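Local coordinates for protein exotoxin 3 (Staphylococcus aureus, PDB 2Z8L) that binds the glycan sialyl Lewis X as a staphylococcal superantigen-like toxin built from an OB fold and a beta-grasp domain, at residues F19-Y24 against D157-F162; V82-N87 against N183-P188; P113-K118 against F146-Y151. All blocks are in the same frame, centred on the assembly; numbering follows the deposited sequence.

Interaction 1. Residues F19-Y24 against D157-F162; sequences FDLRDY and DLYKKF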
# COMPACT_ATOMS: atom_id res chain seq x y z
N PHE A 19 -19.56 -3.24 -2.35
CA PHE A 19 -19.38 -2.07 -3.20
C PHE A 19 -18.58 -0.96 -2.54
O PHE A 19 -17.87 -0.21 -3.22
CB PHE A 19 -20.71 -1.57 -3.71
CG PHE A 19 -21.42 -2.55 -4.56
CD1 PHE A 19 -20.94 -2.83 -5.82
CD2 PHE A 19 -22.54 -3.23 -4.09
CE1 PHE A 19 -21.61 -3.73 -6.65
CE2 PHE A 19 -23.18 -4.14 -4.89
CZ PHE A 19 -22.69 -4.41 -6.17
N ASP A 20 -18.66 -0.86 -1.21
CA ASP A 20 -17.82 0.09 -0.47
C ASP A 20 -16.34 -0.34 -0.50
O ASP A 20 -15.45 0.50 -0.57
CB ASP A 20 -18.26 0.24 1.00
CG ASP A 20 -19.68 0.70 1.14
OD1 ASP A 20 -20.10 1.59 0.36
OD2 ASP A 20 -20.38 0.20 2.06
N LEU A 21 -16.10 -1.63 -0.43
CA LEU A 21 -14.75 -2.16 -0.52
C LEU A 21 -14.20 -1.85 -1.93
O LEU A 21 -13.08 -1.38 -2.08
CB LEU A 21 -14.81 -3.66 -0.25
CG LEU A 21 -13.55 -4.47 -0.17
CD1 LEU A 21 -12.61 -3.81 0.82
CD2 LEU A 21 -13.95 -5.89 0.26
N ARG A 22 -14.99 -2.10 -2.96
CA ARG A 22 -14.58 -1.80 -4.32
C ARG A 22 -14.31 -0.30 -4.52
O ARG A 22 -13.33 0.10 -5.16
CB ARG A 22 -15.64 -2.29 -5.33
CG ARG A 22 -15.23 -2.12 -6.80
CD ARG A 22 -16.36 -1.98 -7.73
NE ARG A 22 -15.90 -1.41 -9.00
CZ ARG A 22 -15.71 -0.10 -9.26
NH1 ARG A 22 -15.95 0.85 -8.35
NH2 ARG A 22 -15.27 0.26 -10.46
N ASP A 23 -15.17 0.55 -3.98
CA ASP A 23 -15.06 1.96 -4.26
C ASP A 23 -13.83 2.52 -3.54
O ASP A 23 -13.17 3.44 -4.06
CB ASP A 23 -16.35 2.70 -3.90
CG ASP A 23 -17.54 2.36 -4.84
OD1 ASP A 23 -17.33 1.64 -5.88
OD2 ASP A 23 -18.70 2.75 -4.53
N TYR A 24 -13.50 1.98 -2.37
CA TYR A 24 -12.27 2.35 -1.64
C TYR A 24 -11.04 2.13 -2.51
O TYR A 24 -10.23 3.02 -2.68
CB TYR A 24 -12.11 1.57 -0.33
CG TYR A 24 -10.85 1.87 0.44
CD1 TYR A 24 -10.75 3.01 1.21
CD2 TYR A 24 -9.77 1.04 0.40
CE1 TYR A 24 -9.58 3.28 1.94
CE2 TYR A 24 -8.64 1.30 1.14
CZ TYR A 24 -8.55 2.44 1.88
OH TYR A 24 -7.44 2.72 2.63
N ASP A 157 -11.73 -7.79 -13.14
CA ASP A 157 -13.07 -7.93 -12.61
C ASP A 157 -13.09 -8.28 -11.11
O ASP A 157 -14.06 -8.85 -10.63
CB ASP A 157 -13.86 -9.00 -13.38
CG ASP A 157 -14.15 -8.61 -14.84
OD1 ASP A 157 -14.32 -7.40 -15.13
OD2 ASP A 157 -14.28 -9.54 -15.68
N LEU A 158 -12.06 -7.90 -10.37
CA LEU A 158 -12.18 -8.03 -8.91
C LEU A 158 -13.39 -7.24 -8.37
O LEU A 158 -13.61 -6.07 -8.72
CB LEU A 158 -10.89 -7.56 -8.22
CG LEU A 158 -10.85 -7.76 -6.71
CD1 LEU A 158 -10.90 -9.19 -6.21
CD2 LEU A 158 -9.62 -7.11 -6.19
N TYR A 159 -14.15 -7.90 -7.51
CA TYR A 159 -15.36 -7.39 -6.85
C TYR A 159 -16.57 -7.31 -7.76
O TYR A 159 -17.57 -6.72 -7.37
CB TYR A 159 -15.13 -6.10 -6.07
CG TYR A 159 -14.02 -6.21 -5.05
CD1 TYR A 159 -13.96 -7.28 -4.15
CD2 TYR A 159 -13.04 -5.24 -4.97
CE1 TYR A 159 -12.89 -7.38 -3.21
CE2 TYR A 159 -11.99 -5.32 -4.04
CZ TYR A 159 -11.94 -6.38 -3.15
OH TYR A 159 -10.96 -6.55 -2.21
N LYS A 160 -16.53 -7.96 -8.92
CA LYS A 160 -17.77 -8.13 -9.70
C LYS A 160 -18.54 -9.37 -9.20
O LYS A 160 -19.77 -9.54 -9.45
CB LYS A 160 -17.44 -8.22 -11.17
CG LYS A 160 -16.97 -6.88 -11.74
CD LYS A 160 -17.14 -6.81 -13.26
CE LYS A 160 -16.33 -5.69 -13.90
NZ LYS A 160 -16.24 -5.91 -15.39
N LYS A 161 -17.82 -10.25 -8.52
CA LYS A 161 -18.35 -11.36 -7.79
C LYS A 161 -17.86 -11.22 -6.37
O LYS A 161 -16.85 -10.56 -6.14
CB LYS A 161 -17.84 -12.68 -8.39
CG LYS A 161 -18.40 -12.99 -9.76
CD LYS A 161 -18.09 -14.42 -10.19
CE LYS A 161 -18.62 -14.75 -11.59
NZ LYS A 161 -20.06 -14.50 -11.76
N PHE A 162 -18.56 -11.85 -5.43
CA PHE A 162 -18.11 -11.85 -4.05
C PHE A 162 -16.77 -12.58 -3.96
O PHE A 162 -16.61 -13.66 -4.54
CB PHE A 162 -19.14 -12.48 -3.12
CG PHE A 162 -20.23 -11.53 -2.76
CD1 PHE A 162 -20.12 -10.75 -1.63
CD2 PHE A 162 -21.28 -11.33 -3.59
CE1 PHE A 162 -21.11 -9.82 -1.31
CE2 PHE A 162 -22.30 -10.43 -3.27
CZ PHE A 162 -22.19 -9.68 -2.15
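L21 overlaps the outer part of the Y159 ring, its side chain set nearly perpendicular to the tyrosine's: its CG lies 3.9 Å from Y159 CZ, and its CD2 packs on CE1 and the hydroxyl oxygen. R22 takes the inner end of the same tyrosine. Its CA approaches Y159 CD2 to 3.8 Å, and a chi1 of -175°, CG anti to the backbone N, lays CB and CG along Y159 CB, R22 CB at 3.9 Å. Separately, NH1 forms an in-plane salt bridge of 2.9 Å to OD1 of D23. Y159 itself occupies the third position of a type II turn from D157 to K160 and has a positive phi of 74°. L158, just before it, sets CG 3.6 Å above one face of the ring. The phenol oxygen is hydrogen-bonded to L182 O and to R149 NH1. The contact thus seats the N-terminal helix 18-25 on the beta-grasp domain, a placement familiar from the superantigen fold. No hydrogen bond crosses between the two segments: they meet by van der Waals packing, while the deeply placed hydroxyl draws its polar partners from the beta-grasp domain, which should fix how the ring sits under the helix.

Interaction 2. Residues V82-N87 against N183-P188; sequences VKEAEN and NKKLQP. Unlike the reference sequence in segment 183-188: P188 (reference Thr). With FUC (alpha-L-fucopyranose), chain B; NAG (2-acetamido-2-deoxy-beta-D-glucopyranose), chain C; GAL (beta-D-galactopyranose), chain D.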
# COMPACT_ATOMS: atom_id res chain seq x y z
N VAL A 82 -3.87 7.74 1.07
CA VAL A 82 -5.24 7.44 0.68
C VAL A 82 -6.12 8.15 1.69
O VAL A 82 -6.04 7.90 2.87
CB VAL A 82 -5.52 5.91 0.64
CG1 VAL A 82 -6.99 5.67 0.28
CG2 VAL A 82 -4.58 5.24 -0.32
N LYS A 83 -6.91 9.12 1.24
CA LYS A 83 -7.69 9.92 2.15
C LYS A 83 -8.68 9.05 2.90
O LYS A 83 -9.45 8.31 2.27
CB LYS A 83 -8.41 10.99 1.36
CG LYS A 83 -8.94 12.08 2.17
CD LYS A 83 -9.50 13.19 1.27
CE LYS A 83 -8.42 13.74 0.32
NZ LYS A 83 -8.62 15.20 0.00
N GLU A 84 -8.63 9.06 4.23
CA GLU A 84 -9.61 8.32 5.04
C GLU A 84 -10.65 9.30 5.56
O GLU A 84 -11.83 8.97 5.70
CB GLU A 84 -8.96 7.58 6.22
CG GLU A 84 -7.89 6.56 5.84
CD GLU A 84 -8.42 5.27 5.16
OE1 GLU A 84 -9.65 4.96 5.26
OE2 GLU A 84 -7.59 4.55 4.54
N ALA A 85 -10.19 10.50 5.85
CA ALA A 85 -11.06 11.57 6.34
C ALA A 85 -10.44 12.93 6.00
O ALA A 85 -9.24 13.02 5.72
CB ALA A 85 -11.27 11.41 7.84
N GLU A 86 -11.26 13.97 5.99
CA GLU A 86 -10.78 15.33 5.84
C GLU A 86 -11.68 16.27 6.63
O GLU A 86 -12.89 16.09 6.66
CB GLU A 86 -10.73 15.72 4.37
CG GLU A 86 -10.21 17.14 4.13
CD GLU A 86 -9.94 17.45 2.66
OE1 GLU A 86 -10.10 16.55 1.81
OE2 GLU A 86 -9.55 18.60 2.37
N ASN A 87 -11.08 17.26 7.29
CA ASN A 87 -11.83 18.19 8.13
C ASN A 87 -12.01 19.53 7.41
O ASN A 87 -11.57 19.67 6.25
CB ASN A 87 -11.20 18.32 9.52
CG ASN A 87 -9.88 19.06 9.50
OD1 ASN A 87 -9.60 19.84 8.60
ND2 ASN A 87 -9.08 18.85 10.53
N ASN A 183 -11.36 -10.24 0.84
CA ASN A 183 -12.73 -10.03 1.31
C ASN A 183 -12.88 -8.90 2.30
O ASN A 183 -14.01 -8.62 2.80
CB ASN A 183 -13.34 -11.32 1.86
CG ASN A 183 -12.69 -11.83 3.13
OD1 ASN A 183 -11.75 -11.27 3.67
ND2 ASN A 183 -13.22 -12.94 3.60
N LYS A 184 -11.78 -8.23 2.63
CA LYS A 184 -11.83 -7.05 3.50
C LYS A 184 -10.70 -6.11 3.22
O LYS A 184 -9.72 -6.48 2.57
CB LYS A 184 -11.85 -7.48 4.94
CG LYS A 184 -10.64 -8.25 5.40
CD LYS A 184 -10.84 -8.71 6.83
CE LYS A 184 -9.55 -9.28 7.41
NZ LYS A 184 -9.89 -9.82 8.79
N LYS A 185 -10.79 -4.88 3.72
CA LYS A 185 -9.72 -3.93 3.61
C LYS A 185 -8.45 -4.47 4.34
O LYS A 185 -8.56 -5.27 5.31
CB LYS A 185 -10.21 -2.61 4.21
CG LYS A 185 -9.41 -1.45 3.87
CD LYS A 185 -9.96 -0.17 4.53
CE LYS A 185 -11.31 0.20 4.11
NZ LYS A 185 -11.58 1.60 4.74
N LEU A 186 -7.28 -4.06 3.88
CA LEU A 186 -6.05 -4.32 4.64
C LEU A 186 -6.21 -3.78 6.05
O LEU A 186 -6.76 -2.65 6.22
CB LEU A 186 -4.84 -3.65 4.00
CG LEU A 186 -3.48 -3.85 4.68
CD1 LEU A 186 -3.13 -5.33 4.62
CD2 LEU A 186 -2.41 -3.07 3.93
N GLN A 187 -5.78 -4.54 7.06
CA GLN A 187 -5.96 -4.12 8.46
C GLN A 187 -5.14 -2.88 8.73
O GLN A 187 -3.98 -2.82 8.35
CB GLN A 187 -5.52 -5.22 9.39
CG GLN A 187 -6.31 -6.53 9.24
CD GLN A 187 -5.59 -7.58 8.38
OE1 GLN A 187 -5.02 -7.25 7.32
NE2 GLN A 187 -5.59 -8.85 8.85
N PRO A 188 -5.75 -1.84 9.34
CA PRO A 188 -5.00 -0.62 9.64
C PRO A 188 -3.66 -0.85 10.35
O PRO A 188 -2.69 -0.26 9.97
CB PRO A 188 -5.95 0.14 10.51
CG PRO A 188 -7.24 -0.18 9.95
CD PRO A 188 -7.16 -1.67 9.74
C1 FUC B . -6.06 -11.27 12.14
C2 FUC B . -7.29 -11.33 11.23
C3 FUC B . -6.99 -12.10 9.95
C4 FUC B . -6.36 -13.45 10.29
C5 FUC B . -5.17 -13.26 11.24
C6 FUC B . -4.47 -14.54 11.64
O2 FUC B . -7.77 -10.04 10.90
O3 FUC B . -8.19 -12.23 9.18
O4 FUC B . -7.37 -14.18 10.95
O5 FUC B . -5.58 -12.56 12.40
C1 NAG C . -3.25 -7.66 13.49
C2 NAG C . -4.44 -8.35 12.79
C3 NAG C . -4.10 -9.75 12.28
C4 NAG C . -2.79 -9.73 11.49
C5 NAG C . -1.74 -9.02 12.34
C6 NAG C . -0.32 -8.92 11.79
C7 NAG C . -6.67 -7.65 13.54
C8 NAG C . -7.77 -7.94 14.54
N2 NAG C . -5.61 -8.44 13.64
O1 NAG C . -3.59 -6.33 13.86
O3 NAG C . -5.18 -10.31 11.52
O4 NAG C . -2.46 -11.10 11.25
O5 NAG C . -2.15 -7.67 12.58
O6 NAG C . -0.31 -8.47 10.47
O7 NAG C . -6.81 -6.76 12.69
C1 GAL D . -2.09 -11.37 9.87
C2 GAL D . -1.17 -12.58 9.90
C3 GAL D . -0.70 -12.81 8.46
C4 GAL D . -1.91 -13.00 7.55
C5 GAL D . -2.88 -11.82 7.65
C6 GAL D . -4.12 -11.99 6.81
O2 GAL D . -0.06 -12.25 10.74
O3 GAL D . 0.24 -13.89 8.35
O4 GAL D . -2.58 -14.18 7.95
O5 GAL D . -3.22 -11.61 9.04
O6 GAL D . -5.07 -10.95 6.95
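The carboxylate of E84 directs its OE1 toward the ammonium group of K185, with K185 NZ 3.9 Å away in a long salt bridge. The second flat group, the amide of Q187, turns its nitrogen toward the bound glycan and its oxygen toward R190 NH1, a hydrogen bond that probably makes R190 a second-shell residue setting which way the amide faces. Neither plane is stacked on the opposite segment, and the two segments meet through E84 and K185 alone. The two chains come from opposed directions, and only OE1 and NZ draw near. A bend at chi2 (-71°) in E84 and another at chi3 (-63°) in K185 bring the charged ends together although the backbones stay far apart. Y24 serves both partners, its hydroxyl hydrogen-bonded to E84 OE2 and its ring in a cation-pi contact with K185.

The residues flanking K185 and L186 work on the sugar. K184 stretches beyond CG to place NZ 3.0 Å from both O2 and O3 of the fucose, a two-point grip on neighbouring hydroxyls. Q187 NE2 binds galactose O6 at 2.9 Å and fucose O2 at 3.2 Å, and adds a weak bond to O3 of the N-acetylglucosamine. E181 OE2 adds hydrogen bonds to the same galactose and fucose within the sialyl Lewis X pocket. The long separation of E84 and K185 suggests a modest electrostatic attraction at the surface between the OB-fold and beta-grasp domains, whereas the short, numerous bonds are spent on the glycan.

Interaction 3. Residues P113-K118 against F146-Y151; sequences PKFVIK and FKLRQY. Unlike the reference sequence in segment 113-118: K114 (reference Arg).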
# COMPACT_ATOMS: atom_id res chain seq x y z
N PRO A 113 8.87 -8.07 -10.68
CA PRO A 113 8.38 -9.42 -10.34
C PRO A 113 7.17 -9.80 -11.20
O PRO A 113 6.35 -8.96 -11.51
CB PRO A 113 7.98 -9.30 -8.86
CG PRO A 113 7.77 -7.79 -8.64
CD PRO A 113 8.77 -7.13 -9.55
N LYS A 114 7.08 -11.07 -11.54
CA LYS A 114 5.85 -11.58 -12.15
C LYS A 114 4.66 -11.47 -11.18
O LYS A 114 4.80 -11.68 -9.99
CB LYS A 114 6.06 -13.03 -12.53
CG LYS A 114 6.97 -13.17 -13.74
CD LYS A 114 7.03 -14.55 -14.28
CE LYS A 114 8.26 -14.74 -15.12
NZ LYS A 114 8.36 -16.09 -15.78
N PHE A 115 3.48 -11.14 -11.72
CA PHE A 115 2.23 -11.14 -10.99
C PHE A 115 1.35 -12.19 -11.66
O PHE A 115 0.93 -11.96 -12.78
CB PHE A 115 1.57 -9.75 -11.09
CG PHE A 115 0.38 -9.54 -10.25
CD1 PHE A 115 0.07 -10.34 -9.15
CD2 PHE A 115 -0.42 -8.46 -10.50
CE1 PHE A 115 -1.04 -10.07 -8.35
CE2 PHE A 115 -1.53 -8.22 -9.72
CZ PHE A 115 -1.83 -9.01 -8.66
N VAL A 116 1.20 -13.34 -11.00
CA VAL A 116 0.51 -14.52 -11.61
C VAL A 116 -0.92 -14.47 -11.09
O VAL A 116 -1.15 -14.64 -9.89
CB VAL A 116 1.19 -15.85 -11.24
CG1 VAL A 116 0.52 -16.99 -11.89
CG2 VAL A 116 2.67 -15.88 -11.70
N ILE A 117 -1.86 -14.21 -11.97
CA ILE A 117 -3.23 -14.01 -11.62
C ILE A 117 -4.04 -15.21 -12.11
O ILE A 117 -4.15 -15.43 -13.32
CB ILE A 117 -3.74 -12.75 -12.26
CG1 ILE A 117 -2.89 -11.55 -11.79
CG2 ILE A 117 -5.23 -12.53 -11.94
CD1 ILE A 117 -2.94 -10.42 -12.72
N LYS A 118 -4.60 -15.93 -11.16
CA LYS A 118 -5.41 -17.12 -11.47
C LYS A 118 -6.84 -16.70 -11.33
O LYS A 118 -7.29 -16.51 -10.20
CB LYS A 118 -5.08 -18.26 -10.54
CG LYS A 118 -3.68 -18.80 -10.81
CD LYS A 118 -3.44 -20.16 -10.21
CE LYS A 118 -2.17 -20.82 -10.82
NZ LYS A 118 -2.22 -22.34 -10.79
N PHE A 146 -2.90 -1.67 -2.20
CA PHE A 146 -3.80 -0.76 -2.88
C PHE A 146 -3.64 -0.80 -4.40
O PHE A 146 -4.61 -0.94 -5.16
CB PHE A 146 -3.60 0.65 -2.35
CG PHE A 146 -4.68 1.62 -2.78
CD1 PHE A 146 -4.61 2.30 -3.98
CD2 PHE A 146 -5.78 1.85 -1.96
CE1 PHE A 146 -5.65 3.18 -4.34
CE2 PHE A 146 -6.78 2.69 -2.31
CZ PHE A 146 -6.74 3.34 -3.52
N LYS A 147 -2.38 -0.67 -4.84
CA LYS A 147 -2.14 -0.68 -6.26
C LYS A 147 -2.49 -2.03 -6.93
O LYS A 147 -2.98 -2.05 -8.10
CB LYS A 147 -0.72 -0.30 -6.50
CG LYS A 147 -0.52 1.15 -6.18
CD LYS A 147 0.79 1.63 -6.65
CE LYS A 147 0.78 3.19 -6.79
NZ LYS A 147 2.19 3.75 -6.83
N LEU A 148 -2.19 -3.15 -6.29
CA LEU A 148 -2.51 -4.45 -6.90
C LEU A 148 -4.00 -4.67 -6.94
O LEU A 148 -4.52 -5.10 -7.95
CB LEU A 148 -1.83 -5.55 -6.13
CG LEU A 148 -0.28 -5.66 -6.16
CD1 LEU A 148 0.24 -6.67 -5.15
CD2 LEU A 148 0.26 -5.96 -7.59
N ARG A 149 -4.74 -4.34 -5.87
CA ARG A 149 -6.23 -4.41 -5.96
C ARG A 149 -6.80 -3.49 -7.02
O ARG A 149 -7.69 -3.91 -7.76
CB ARG A 149 -6.93 -4.14 -4.63
CG ARG A 149 -6.52 -5.13 -3.51
CD ARG A 149 -7.52 -5.12 -2.41
NE ARG A 149 -6.94 -5.52 -1.17
CZ ARG A 149 -7.60 -5.96 -0.12
NH1 ARG A 149 -8.91 -6.11 -0.17
NH2 ARG A 149 -6.92 -6.23 0.98
N GLN A 150 -6.32 -2.24 -7.09
CA GLN A 150 -6.83 -1.34 -8.09
C GLN A 150 -6.62 -1.89 -9.52
O GLN A 150 -7.50 -1.81 -10.33
CB GLN A 150 -6.20 0.04 -7.91
CG GLN A 150 -6.87 1.10 -8.76
CD GLN A 150 -6.62 2.50 -8.26
OE1 GLN A 150 -5.67 3.16 -8.71
NE2 GLN A 150 -7.49 2.99 -7.34
N TYR A 151 -5.46 -2.49 -9.76
CA TYR A 151 -5.15 -3.10 -11.06
C TYR A 151 -6.13 -4.26 -11.34
O TYR A 151 -6.64 -4.42 -12.44
CB TYR A 151 -3.75 -3.62 -11.08
CG TYR A 151 -3.36 -4.33 -12.32
CD1 TYR A 151 -2.97 -3.62 -13.44
CD2 TYR A 151 -3.37 -5.70 -12.38
CE1 TYR A 151 -2.65 -4.28 -14.62
CE2 TYR A 151 -3.04 -6.38 -13.55
CZ TYR A 151 -2.67 -5.66 -14.66
OH TYR A 151 -2.35 -6.34 -15.80
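F115 is the first residue of the strand to reach the helix, and it carries most of the contact. A chi1 of -172° swings the ring away from its own backbone N and out toward the helix, where CD2 of L148 settles over one face. The methyl lies 3.9 Å from the ring centroid and 24° off the normal, a CH-pi contact shifted toward the rim, with F115 CE2 as its nearest atom at 3.6 Å. At the edge of the same ring comes Y151, whose CD2 is 4.1 Å from F115 CE2; the tyrosine reaches in from the helix as the phenylalanine reaches out from the strand.

V116 turns to the other side of the strand, toward T127. I117 returns to the helix side and does two jobs. Its CG1 lies over the centre of the F115 ring, on the face opposite L148, so that the phenyl group is sandwiched between two aliphatic branches. Its CD1 reaches the edge of the Y151 ring, 4.1 Å from CE2.

The apolar layer extends beyond these residues: F115 also packs on M203 and A205 of the neighbouring strand 200-207, and both F115 and I117 touch L152, one turn of helix past L148. The axes of the short strand and helix segments approach to 12.2 Å and cross at -47°. A long helix laid across a five-stranded mixed sheet of order 2-1-5-3-4, with the first strand beside the last and parallel to it, is the hallmark of the beta-grasp fold, whose hydrophobic core is assembled here.

From the N terminus, helix 18-25 opens interaction 1 and the chain then builds the OB fold, where residues 82-87 open interaction 2. Strand 114-121 begins the beta-grasp domain. The first loop to close is the shortest, when helix 141-155 returns to that strand in interaction 3; residues 157-162 next close interaction 1, and residues 183-188 close interaction 2. Interaction 3 is therefore nested inside both of the others, which cross each other. All three also touch one another; R149 NH1, for instance, lies 2.9 Å from K184 O, joining interaction 3 to interaction 2. Together they tie N-terminal helix, OB fold, beta-grasp core and glycan-binding loop.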